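Local atomic coordinates of eEF1A lysine and N-terminal methyltransferase (Homo sapiens, PDB entry 5WCJ), a protein that methylates elongation factor eEF1A at its N-terminal glycine and at a lysine, the N-terminal reaction belonging to the C-terminal, Rossmann-like domain present here. Residues A[21-26]-A[53-58]; A[158-163]-A[181-186]; A[88-91]-A[95-98]; A[30-35]-A[200-205]; A[132-137]-A[169-174]. All coordinates share one frame; numbering follows the deposited sequence.

Contact 1: residues A[21-26]-A[53-58]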
# COMPACT_ATOMS: atom_id res chain seq x y z
N GLU A 21 10.77 3.39 -9.38
CA GLU A 21 11.59 3.33 -8.17
C GLU A 21 10.79 3.51 -6.89
O GLU A 21 11.06 2.81 -5.93
CB GLU A 21 12.76 4.33 -8.23
CG GLU A 21 13.91 3.88 -9.12
CD GLU A 21 14.56 2.58 -8.64
OE1 GLU A 21 15.12 2.56 -7.52
OE2 GLU A 21 14.52 1.58 -9.39
N HIS A 22 9.79 4.40 -6.86
CA HIS A 22 9.03 4.56 -5.62
C HIS A 22 8.12 3.36 -5.39
O HIS A 22 7.92 2.96 -4.25
CB HIS A 22 8.36 5.93 -5.47
CG HIS A 22 7.02 6.05 -6.13
ND1 HIS A 22 6.86 6.53 -7.41
CD2 HIS A 22 5.77 5.86 -5.65
CE1 HIS A 22 5.57 6.57 -7.71
NE2 HIS A 22 4.89 6.17 -6.65
N HIS A 23 7.64 2.73 -6.46
CA HIS A 23 6.87 1.48 -6.29
C HIS A 23 7.68 0.34 -5.72
O HIS A 23 7.22 -0.36 -4.82
CB HIS A 23 6.16 1.08 -7.58
CG HIS A 23 4.98 1.93 -7.89
ND1 HIS A 23 4.42 2.01 -9.15
CD2 HIS A 23 4.24 2.76 -7.10
CE1 HIS A 23 3.39 2.83 -9.12
NE2 HIS A 23 3.26 3.31 -7.89
N LYS A 24 8.90 0.14 -6.23
CA LYS A 24 9.82 -0.86 -5.66
C LYS A 24 10.05 -0.65 -4.16
O LYS A 24 10.04 -1.59 -3.38
CB LYS A 24 11.17 -0.83 -6.37
CG LYS A 24 11.13 -1.30 -7.82
CD LYS A 24 12.48 -1.05 -8.47
CE LYS A 24 12.55 -1.64 -9.87
NZ LYS A 24 13.52 -0.88 -10.71
N ALA A 25 10.25 0.60 -3.77
CA ALA A 25 10.39 0.96 -2.35
C ALA A 25 9.15 0.67 -1.51
O ALA A 25 9.26 0.20 -0.37
CB ALA A 25 10.78 2.42 -2.22
N MET A 26 7.95 0.92 -2.06
CA MET A 26 6.71 0.62 -1.32
C MET A 26 6.53 -0.89 -1.11
O MET A 26 6.24 -1.33 0.00
CB MET A 26 5.48 1.23 -1.98
CG MET A 26 5.51 2.75 -1.97
SD MET A 26 4.21 3.48 -2.95
CE MET A 26 2.88 3.41 -1.78
N GLY A 53 -1.43 4.04 -13.23
CA GLY A 53 -1.52 3.09 -14.34
C GLY A 53 -1.82 1.65 -13.94
O GLY A 53 -1.96 0.80 -14.82
N GLY A 54 -1.90 1.36 -12.63
CA GLY A 54 -2.23 0.04 -12.12
C GLY A 54 -1.03 -0.85 -11.82
O GLY A 54 -1.20 -1.96 -11.29
N SER A 55 0.17 -0.37 -12.11
CA SER A 55 1.35 -1.22 -12.02
C SER A 55 1.64 -1.73 -10.60
O SER A 55 2.10 -2.87 -10.45
CB SER A 55 2.58 -0.53 -12.60
OG SER A 55 2.94 0.57 -11.82
N LEU A 56 1.38 -0.91 -9.58
CA LEU A 56 1.67 -1.32 -8.18
C LEU A 56 0.76 -2.47 -7.73
O LEU A 56 1.25 -3.52 -7.35
CB LEU A 56 1.62 -0.12 -7.21
CG LEU A 56 1.71 -0.43 -5.71
CD1 LEU A 56 3.05 -1.06 -5.41
CD2 LEU A 56 1.51 0.84 -4.86
N PRO A 57 -0.57 -2.30 -7.79
CA PRO A 57 -1.41 -3.44 -7.40
C PRO A 57 -1.26 -4.64 -8.36
O PRO A 57 -1.37 -5.79 -7.94
CB PRO A 57 -2.84 -2.86 -7.45
CG PRO A 57 -2.75 -1.62 -8.29
CD PRO A 57 -1.38 -1.10 -8.10
N LEU A 58 -0.99 -4.38 -9.64
CA LEU A 58 -0.78 -5.49 -10.60
C LEU A 58 0.46 -6.30 -10.27
O LEU A 58 0.45 -7.56 -10.38
CB LEU A 58 -0.69 -4.99 -12.03
CG LEU A 58 -0.71 -6.04 -13.14
CD1 LEU A 58 -1.95 -6.91 -13.04
CD2 LEU A 58 -0.66 -5.32 -14.48
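The imidazole ring of H23 lies with one face on L56: CB of L56 stands 3.8 Å from the ring centroid and only 4° off the ring normal, a CH-pi contact centred on the ring. At the ring's edge, close to its plane, comes the hydroxyl of S55, with OG 3.4 Å from H23 ND1. The face contact depends on H23 having CG anti to its carbonyl carbon (chi1 -73°), which sends the ring from helix 21-28 across to the first turn of helix 55-63. The opposite nitrogen, NE2, is hydrogen-bonded to D124; the D124 bond and the L56 contact together probably limit how the ring can turn. L56 CD2 also meets the thioether of M26, SD to CD2 4.2 Å, which adds a buried apolar contact to the ring contact. The side chain of H23 is about 5 Å from the bound S-adenosyl-L-homocysteine. M26 and L56 both reach M122 of the central strand 118-123, while M26 also packs on I161 of strand 158-164 and A25 on I198 of strand 197-202, so helix 21-28 packs on the sheet next to helix 55-63.

Contact 2: residues A[158-163]-A[181-186]; sequences GVFILN and AVFPLL
F160 and F183 meet ring to ring and supply the direct contact between strand 158-163 and the turn that follows helix 169-182. Along the strand, V159 points away from this turn and is turned to V120 of the neighbouring strand. F160 comes next, on the other side of the sheet; with CG anti to the backbone N (chi1 170°), its ring reaches out to F183. Its CD2 stands over one face of the F183 ring, offset toward the rim, and the closest pair is F160 CD2 to F183 CE2 at 3.6 Å. The centroids are 5.1 Å apart and the planes inclined at 39°, an oblique pairing. I161 then returns to the V159 side, where it packs on V120, M122 and I198. F183 is the first residue after helix 169-182 to leave helical backbone angles, and its ring is directed at the strand. A serine in place of F183 would probably open a gap over F160 CD2 and leave that ring freer to shift. Around the pair, F123 meets F160 edge-to-face, L147 and V150 touch F160, and C201 and L203 pack against F183, which places the pair between strands 158-164 and 197-202 and helix 144-152.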
# COMPACT_ATOMS: atom_id res chain seq x y z
N GLY A 158 0.44 -5.04 11.22
CA GLY A 158 0.46 -4.65 9.82
C GLY A 158 1.35 -3.43 9.58
O GLY A 158 2.01 -2.92 10.50
N VAL A 159 1.35 -2.98 8.33
CA VAL A 159 2.18 -1.87 7.93
C VAL A 159 1.35 -0.89 7.10
O VAL A 159 0.58 -1.31 6.23
CB VAL A 159 3.47 -2.33 7.21
CG1 VAL A 159 3.17 -3.08 5.92
CG2 VAL A 159 4.39 -1.13 6.96
N PHE A 160 1.51 0.39 7.39
CA PHE A 160 0.89 1.48 6.63
C PHE A 160 2.03 2.17 5.87
O PHE A 160 3.00 2.60 6.49
CB PHE A 160 0.21 2.42 7.64
CG PHE A 160 -0.28 3.71 7.08
CD1 PHE A 160 -0.99 3.77 5.90
CD2 PHE A 160 -0.11 4.88 7.82
CE1 PHE A 160 -1.45 4.99 5.40
CE2 PHE A 160 -0.58 6.09 7.35
CZ PHE A 160 -1.26 6.16 6.13
N ILE A 161 1.93 2.20 4.54
CA ILE A 161 3.01 2.63 3.67
C ILE A 161 2.51 3.82 2.89
O ILE A 161 1.47 3.71 2.21
CB ILE A 161 3.45 1.50 2.72
CG1 ILE A 161 3.80 0.23 3.53
CG2 ILE A 161 4.56 1.98 1.80
CD1 ILE A 161 4.10 -1.00 2.68
N LEU A 162 3.26 4.92 2.94
CA LEU A 162 2.83 6.18 2.36
C LEU A 162 3.90 6.73 1.41
O LEU A 162 5.06 6.81 1.80
CB LEU A 162 2.67 7.18 3.52
CG LEU A 162 2.35 8.63 3.23
CD1 LEU A 162 0.94 8.72 2.67
CD2 LEU A 162 2.50 9.46 4.48
N ASN A 163 3.49 7.13 0.21
CA ASN A 163 4.33 7.85 -0.73
C ASN A 163 4.10 9.32 -0.40
O ASN A 163 2.98 9.81 -0.55
CB ASN A 163 3.91 7.53 -2.16
CG ASN A 163 4.66 8.34 -3.21
OD1 ASN A 163 5.75 8.81 -2.98
ND2 ASN A 163 4.05 8.48 -4.40
N ALA A 181 2.66 10.23 16.06
CA ALA A 181 1.68 10.24 17.16
C ALA A 181 0.71 9.06 17.10
O ALA A 181 0.32 8.52 18.12
CB ALA A 181 0.89 11.54 17.16
N VAL A 182 0.31 8.66 15.89
CA VAL A 182 -0.62 7.55 15.70
C VAL A 182 0.09 6.23 15.43
O VAL A 182 -0.39 5.19 15.89
CB VAL A 182 -1.62 7.88 14.57
CG1 VAL A 182 -2.62 6.74 14.35
CG2 VAL A 182 -2.35 9.19 14.86
N PHE A 183 1.24 6.27 14.72
CA PHE A 183 2.05 5.10 14.39
C PHE A 183 3.46 5.29 14.94
O PHE A 183 4.34 5.83 14.25
CB PHE A 183 2.09 4.86 12.88
CG PHE A 183 0.75 4.62 12.26
CD1 PHE A 183 0.22 3.34 12.19
CD2 PHE A 183 0.02 5.67 11.76
CE1 PHE A 183 -1.04 3.11 11.64
CE2 PHE A 183 -1.23 5.46 11.20
CZ PHE A 183 -1.76 4.18 11.14
N PRO A 184 3.69 4.84 16.18
CA PRO A 184 4.96 5.24 16.81
C PRO A 184 6.23 4.60 16.25
O PRO A 184 7.32 5.11 16.48
CB PRO A 184 4.75 4.93 18.31
CG PRO A 184 3.46 4.21 18.43
CD PRO A 184 2.70 4.28 17.13
N LEU A 185 6.11 3.52 15.49
CA LEU A 185 7.26 2.97 14.81
C LEU A 185 7.22 3.47 13.36
O LEU A 185 6.30 3.12 12.63
CB LEU A 185 7.20 1.46 14.87
CG LEU A 185 8.35 0.69 14.23
CD1 LEU A 185 9.66 1.08 14.86
CD2 LEU A 185 8.13 -0.81 14.33
N LEU A 186 8.19 4.32 13.01
CA LEU A 186 8.30 4.94 11.69
C LEU A 186 9.65 4.57 11.10
O LEU A 186 10.68 4.63 11.81
CB LEU A 186 8.24 6.45 11.84
CG LEU A 186 7.22 7.23 11.01
CD1 LEU A 186 5.80 6.69 11.21
CD2 LEU A 186 7.29 8.70 11.37

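Contact 3: residues A[88-91]-A[95-98]; sequences FSQS and KVHI
Two hydrogen bonds and a water bridge join the loop 88-91 to strand 95-98, and the side-chain amide of Q90 serves two of these three links. The backbone N of V96 donates to Q90 OE1 at 2.8 Å, with an N-H...O angle of 166°. The bond is therefore nearly straight at the hydrogen, yet the donor sits well above the amide plane, 62° out of it. The other half of the same amide works through water 1: Q90 NE2 donates to it, and the water in turn donates a hydrogen bond to V96 O at 2.8 Å. Both backbone polar atoms of V96 are thus served by one glutamine, whose chain, extended beyond CG, runs across the valine at about a right angle. The second direct bond is weak: K95 NZ reaches S91 O at 3.2 Å. K95 leaves its strand pointing away from the loop, and a bend at chi2 (-69°) folds the aliphatic chain back to bring the ammonium group there.

The apolar part is a single meeting, in which the CG2 methyl of V96 touches the F88 ring at its edge, near the ring plane, 3.5 Å from CE2. L79 and A82 of helix 76-85 and P57 of helix 55-63 pack on the same phenylalanine. On its other flank, strand 94-98 is hydrogen-bonded to strand 67-73. The whole is a helix-to-strand connection at the outermost parallel strand of a Rossmann-like methyltransferase sheet, where the preceding loop uses a side-chain amide to occupy backbone groups on the open edge.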
# COMPACT_ATOMS: atom_id res chain seq x y z
N PHE A 88 -4.34 -4.13 -16.81
CA PHE A 88 -4.98 -4.23 -15.53
C PHE A 88 -6.30 -5.00 -15.66
O PHE A 88 -7.02 -4.85 -16.65
CB PHE A 88 -5.23 -2.84 -14.94
CG PHE A 88 -5.67 -2.91 -13.52
CD1 PHE A 88 -4.73 -3.10 -12.52
CD2 PHE A 88 -7.01 -2.89 -13.19
CE1 PHE A 88 -5.13 -3.22 -11.21
CE2 PHE A 88 -7.41 -3.01 -11.87
CZ PHE A 88 -6.47 -3.18 -10.89
N SER A 89 -6.62 -5.83 -14.68
CA SER A 89 -7.95 -6.45 -14.63
C SER A 89 -8.34 -6.75 -13.21
O SER A 89 -7.50 -6.86 -12.33
CB SER A 89 -7.98 -7.75 -15.46
OG SER A 89 -7.07 -8.67 -14.90
N GLN A 90 -9.64 -6.83 -13.00
CA GLN A 90 -10.21 -7.20 -11.72
C GLN A 90 -10.50 -8.66 -11.73
O GLN A 90 -10.70 -9.25 -12.81
CB GLN A 90 -11.46 -6.39 -11.47
CG GLN A 90 -11.12 -4.91 -11.33
CD GLN A 90 -12.31 -4.09 -10.93
OE1 GLN A 90 -12.83 -4.27 -9.84
NE2 GLN A 90 -12.75 -3.19 -11.81
N SER A 91 -10.52 -9.23 -10.53
CA SER A 91 -10.76 -10.66 -10.31
C SER A 91 -11.26 -10.86 -8.90
O SER A 91 -11.41 -9.89 -8.16
CB SER A 91 -9.45 -11.45 -10.52
OG SER A 91 -8.50 -11.16 -9.50
N LYS A 95 -10.09 -6.15 -6.52
CA LYS A 95 -11.29 -5.37 -6.76
C LYS A 95 -10.92 -3.89 -6.72
O LYS A 95 -10.17 -3.46 -5.85
CB LYS A 95 -12.32 -5.61 -5.65
CG LYS A 95 -12.83 -7.04 -5.52
CD LYS A 95 -13.70 -7.44 -6.70
CE LYS A 95 -14.16 -8.88 -6.58
NZ LYS A 95 -14.59 -9.38 -7.91
N VAL A 96 -11.50 -3.12 -7.64
CA VAL A 96 -11.30 -1.68 -7.68
C VAL A 96 -12.62 -1.00 -7.33
O VAL A 96 -13.68 -1.37 -7.85
CB VAL A 96 -10.76 -1.19 -9.02
CG1 VAL A 96 -10.60 0.34 -9.03
CG2 VAL A 96 -9.40 -1.82 -9.29
N HIS A 97 -12.55 -0.06 -6.42
CA HIS A 97 -13.71 0.75 -6.02
C HIS A 97 -13.46 2.18 -6.47
O HIS A 97 -12.39 2.75 -6.20
CB HIS A 97 -13.87 0.67 -4.53
CG HIS A 97 -14.03 -0.72 -4.01
ND1 HIS A 97 -12.96 -1.54 -3.70
CD2 HIS A 97 -15.14 -1.45 -3.75
CE1 HIS A 97 -13.41 -2.71 -3.27
NE2 HIS A 97 -14.73 -2.68 -3.31
N ILE A 98 -14.42 2.78 -7.17
CA ILE A 98 -14.32 4.15 -7.62
C ILE A 98 -14.91 5.02 -6.52
O ILE A 98 -16.11 5.01 -6.31
CB ILE A 98 -15.00 4.39 -8.99
CG1 ILE A 98 -14.37 3.50 -10.07
CG2 ILE A 98 -14.86 5.86 -9.40
CD1 ILE A 98 -12.86 3.70 -10.26
O HOH W 1 -14.98 -1.44 -10.28

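Contact 4: residues A[30-35]-A[200-205]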
# COMPACT_ATOMS: atom_id res chain seq x y z
N LEU A 30 6.69 -4.64 2.59
CA LEU A 30 6.15 -5.95 2.97
C LEU A 30 7.15 -6.76 3.83
O LEU A 30 6.73 -7.61 4.64
CB LEU A 30 5.77 -6.74 1.73
CG LEU A 30 4.70 -6.16 0.80
CD1 LEU A 30 4.49 -7.05 -0.42
CD2 LEU A 30 3.41 -5.97 1.56
N ALA A 31 8.44 -6.48 3.70
CA ALA A 31 9.45 -7.12 4.56
C ALA A 31 9.26 -6.86 6.07
O ALA A 31 9.70 -7.67 6.89
CB ALA A 31 10.84 -6.73 4.12
N LEU A 32 8.55 -5.78 6.46
CA LEU A 32 8.26 -5.54 7.87
C LEU A 32 7.15 -6.41 8.47
O LEU A 32 6.86 -6.28 9.67
CB LEU A 32 7.92 -4.06 8.11
CG LEU A 32 8.98 -3.06 7.64
CD1 LEU A 32 8.48 -1.64 7.82
CD2 LEU A 32 10.27 -3.27 8.41
N LEU A 33 6.49 -7.24 7.66
CA LEU A 33 5.41 -8.09 8.18
C LEU A 33 5.85 -9.37 8.92
O LEU A 33 5.31 -9.69 9.98
CB LEU A 33 4.47 -8.51 7.06
CG LEU A 33 3.56 -7.44 6.49
CD1 LEU A 33 2.93 -7.96 5.23
CD2 LEU A 33 2.49 -7.06 7.51
N ARG A 34 6.77 -10.13 8.35
CA ARG A 34 6.99 -11.53 8.80
C ARG A 34 7.90 -12.29 7.85
O ARG A 34 8.22 -11.79 6.77
CB ARG A 34 5.66 -12.30 8.92
N ASN A 35 8.31 -13.49 8.26
CA ASN A 35 9.16 -14.36 7.43
C ASN A 35 8.79 -14.24 5.94
O ASN A 35 7.68 -14.60 5.56
CB ASN A 35 9.04 -15.82 7.89
N PHE A 200 7.07 4.09 6.24
CA PHE A 200 6.56 2.78 6.64
C PHE A 200 6.19 2.90 8.11
O PHE A 200 7.06 3.16 8.98
CB PHE A 200 7.63 1.71 6.49
CG PHE A 200 8.30 1.68 5.15
CD1 PHE A 200 7.77 0.92 4.11
CD2 PHE A 200 9.49 2.39 4.93
CE1 PHE A 200 8.40 0.89 2.88
CE2 PHE A 200 10.12 2.36 3.70
CZ PHE A 200 9.58 1.59 2.68
N CYS A 201 4.91 2.76 8.41
CA CYS A 201 4.39 3.10 9.73
C CYS A 201 3.78 1.88 10.38
O CYS A 201 2.94 1.16 9.80
CB CYS A 201 3.31 4.20 9.63
SG CYS A 201 3.83 5.60 8.60
N GLN A 202 4.19 1.64 11.61
CA GLN A 202 3.66 0.51 12.38
C GLN A 202 3.28 0.94 13.80
O GLN A 202 3.60 2.06 14.26
CB GLN A 202 4.70 -0.60 12.40
CG GLN A 202 4.91 -1.21 11.04
CD GLN A 202 5.68 -2.49 11.11
OE1 GLN A 202 6.88 -2.48 11.35
NE2 GLN A 202 5.00 -3.62 10.92
N LEU A 203 2.60 0.03 14.49
CA LEU A 203 1.95 0.36 15.76
C LEU A 203 2.75 0.04 17.02
O LEU A 203 2.50 0.66 18.05
CB LEU A 203 0.58 -0.31 15.81
CG LEU A 203 -0.42 0.20 14.78
CD1 LEU A 203 -1.62 -0.74 14.67
CD2 LEU A 203 -0.88 1.60 15.12
N HIS A 204 3.69 -0.89 16.96
CA HIS A 204 4.34 -1.41 18.19
C HIS A 204 5.87 -1.36 18.15
O HIS A 204 6.52 -2.32 17.71
CB HIS A 204 3.85 -2.84 18.46
CG HIS A 204 2.38 -2.92 18.62
ND1 HIS A 204 1.57 -3.65 17.78
CD2 HIS A 204 1.54 -2.29 19.48
CE1 HIS A 204 0.31 -3.50 18.13
NE2 HIS A 204 0.26 -2.68 19.16
N PRO A 205 6.46 -0.24 18.62
CA PRO A 205 7.93 -0.10 18.63
C PRO A 205 8.68 -1.17 19.44
O PRO A 205 9.82 -1.50 19.10
CB PRO A 205 8.16 1.29 19.25
CG PRO A 205 6.85 1.96 19.26
CD PRO A 205 5.80 0.89 19.27
O HOH W 2 5.07 -6.81 11.64
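L32 meets two residues of strand 200-202 with different parts of itself. Its CD1 methyl touches CB of F200 at 3.7 Å, the two side chains crossing at about a right angle, while its CB lies against the amide of Q202, 3.8 Å from OE1. The backbone O of L32 faces the same amide: Q202 NE2 gives it a weak hydrogen bond of 3.5 Å, bent to 145° at the hydrogen. Water 2 adds an indirect route, lying 2.7 Å from L32 O and accepting from Q202 NE2. The amide nitrogen has a further partner in G158 O, its main one, so Q202 links strand 158-164 with the loop 30-35. With CG anti to the carbonyl carbon (chi1 -67°) and an extended chain beyond it, Q202 carries the amide over to both. A leucine at Q202 would probably leave G158 O and L32 O without this donor and break the water bridge. Farther out, Y187 touches L32, V159 packs on Q202 and I161 on F200, while strand 185-190 is hydrogen-bonded to F200 and Q202. The loop after the first helix thereby packs on strand 197-202, which pairs antiparallel with both neighbours, a feature of the C-terminal end of the sheet in class I, Rossmann-like methyltransferases.

Contact 5: residues A[132-137]-A[169-174]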
# COMPACT_ATOMS: atom_id res chain seq x y z
N LEU A 132 -3.53 23.26 -2.71
CA LEU A 132 -3.10 22.61 -1.47
C LEU A 132 -1.61 22.77 -1.14
O LEU A 132 -0.77 22.93 -2.02
CB LEU A 132 -3.47 21.11 -1.52
N GLY A 133 -1.30 22.72 0.16
CA GLY A 133 0.07 22.79 0.65
C GLY A 133 0.90 21.54 0.38
O GLY A 133 2.11 21.52 0.64
N MET A 134 0.21 20.50 -0.08
CA MET A 134 0.83 19.26 -0.54
C MET A 134 -0.25 18.52 -1.32
O MET A 134 -1.44 18.68 -1.06
CB MET A 134 1.35 18.41 0.63
CG MET A 134 0.27 17.99 1.60
SD MET A 134 0.88 17.35 3.16
CE MET A 134 1.40 15.72 2.64
N SER A 135 0.17 17.78 -2.33
CA SER A 135 -0.78 17.01 -3.15
C SER A 135 -0.55 15.49 -3.13
O SER A 135 -1.40 14.75 -3.61
CB SER A 135 -0.75 17.52 -4.60
OG SER A 135 0.55 17.43 -5.11
N CYS A 136 0.60 15.06 -2.58
CA CYS A 136 0.99 13.65 -2.53
C CYS A 136 1.38 13.24 -1.11
O CYS A 136 2.54 13.39 -0.71
CB CYS A 136 2.13 13.43 -3.51
SG CYS A 136 2.60 11.69 -3.67
N PRO A 137 0.44 12.78 -0.29
CA PRO A 137 -1.00 12.78 -0.55
C PRO A 137 -1.61 14.15 -0.23
O PRO A 137 -0.95 14.97 0.41
CB PRO A 137 -1.50 11.78 0.47
CG PRO A 137 -0.60 11.99 1.64
CD PRO A 137 0.75 12.35 1.09
N LEU A 169 9.13 22.27 4.11
CA LEU A 169 9.74 21.48 5.18
C LEU A 169 9.09 21.67 6.54
O LEU A 169 9.10 20.73 7.35
CB LEU A 169 11.24 21.67 5.26
CG LEU A 169 11.98 21.22 4.01
CD1 LEU A 169 13.44 21.65 4.16
CD2 LEU A 169 11.84 19.74 3.68
N GLY A 170 8.53 22.84 6.81
CA GLY A 170 7.75 23.07 8.02
C GLY A 170 6.54 22.14 8.07
O GLY A 170 6.32 21.43 9.06
N LEU A 171 5.76 22.13 6.99
CA LEU A 171 4.63 21.23 6.86
C LEU A 171 5.07 19.78 6.97
O LEU A 171 4.40 19.00 7.67
CB LEU A 171 3.89 21.46 5.55
CG LEU A 171 2.66 20.57 5.29
CD1 LEU A 171 1.66 20.68 6.43
CD2 LEU A 171 2.03 20.88 3.95
N LYS A 172 6.17 19.40 6.31
CA LYS A 172 6.64 18.03 6.36
C LYS A 172 6.92 17.54 7.79
O LYS A 172 6.56 16.41 8.13
CB LYS A 172 7.88 17.81 5.47
CG LYS A 172 8.37 16.39 5.51
CD LYS A 172 9.23 15.97 4.34
CE LYS A 172 10.68 15.91 4.70
NZ LYS A 172 11.45 15.46 3.51
N ASP A 173 7.55 18.39 8.61
CA ASP A 173 7.79 18.06 10.01
C ASP A 173 6.49 17.88 10.81
O ASP A 173 6.42 16.98 11.63
CB ASP A 173 8.68 19.13 10.67
CG ASP A 173 10.17 19.03 10.26
OD1 ASP A 173 10.57 18.06 9.57
OD2 ASP A 173 10.96 19.92 10.66
N SER A 174 5.48 18.71 10.54
CA SER A 174 4.15 18.56 11.16
C SER A 174 3.47 17.25 10.74
O SER A 174 2.90 16.53 11.57
CB SER A 174 3.25 19.74 10.78
OG SER A 174 3.81 20.97 11.21
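In the conformer described, M134 has its CG between the backbone N and the carbonyl carbon (chi1 61°), and a further bend at chi3 (-76°) turns the methyl end while the sulfur faces helix 169-182. L171 CG is anti to its backbone N (chi1 -180°), which carries CD2 out to the loop 132-137. L171 CD2 makes both contacts, 3.8 Å from M134 SD and 3.4 Å from G133 O. The thioether and the leucine side chain cross at about a right angle, the CB and CG of M134 lying alongside the same methyl at slightly longer range. G133 has no side chain, and a CB there would point at L171 and come to about 3.4 Å from its CD2, a tight fit. On the helix side, L171 N is hydrogen-bonded to D168, and K172 forms a salt bridge to E197, both near the start of the helix. On the loop side, M134 packs on L164 of strand 158-164 and on P139. Since no hydrogen bond or charge pair crosses between the segments, the direct contact between them is probably mainly van der Waals, a methyl against a sulfur and a carbonyl oxygen.

In the fold
Contacts 2 and 4 lie closest, their centres 8 Å apart, and strand pairing joins them: F160 O to C201 N is 2.7 Å and L185 O to Q202 N 2.8 Å, both probable hydrogen bonds. Contact 1 is near the bound S-adenosyl-L-homocysteine, the H23 side chain being about 5 Å from it, against about 12 Å for F160 and M134. It touches contact 2 through H22 and N163, contact 4 through A25 and F200, and contact 3 through P57 and F88. Contact 5 meets contact 2 where P137 packs on L162, and both use helix 169-182. Contacts 3 and 5 are farthest apart, with centres about 30 Å from each other.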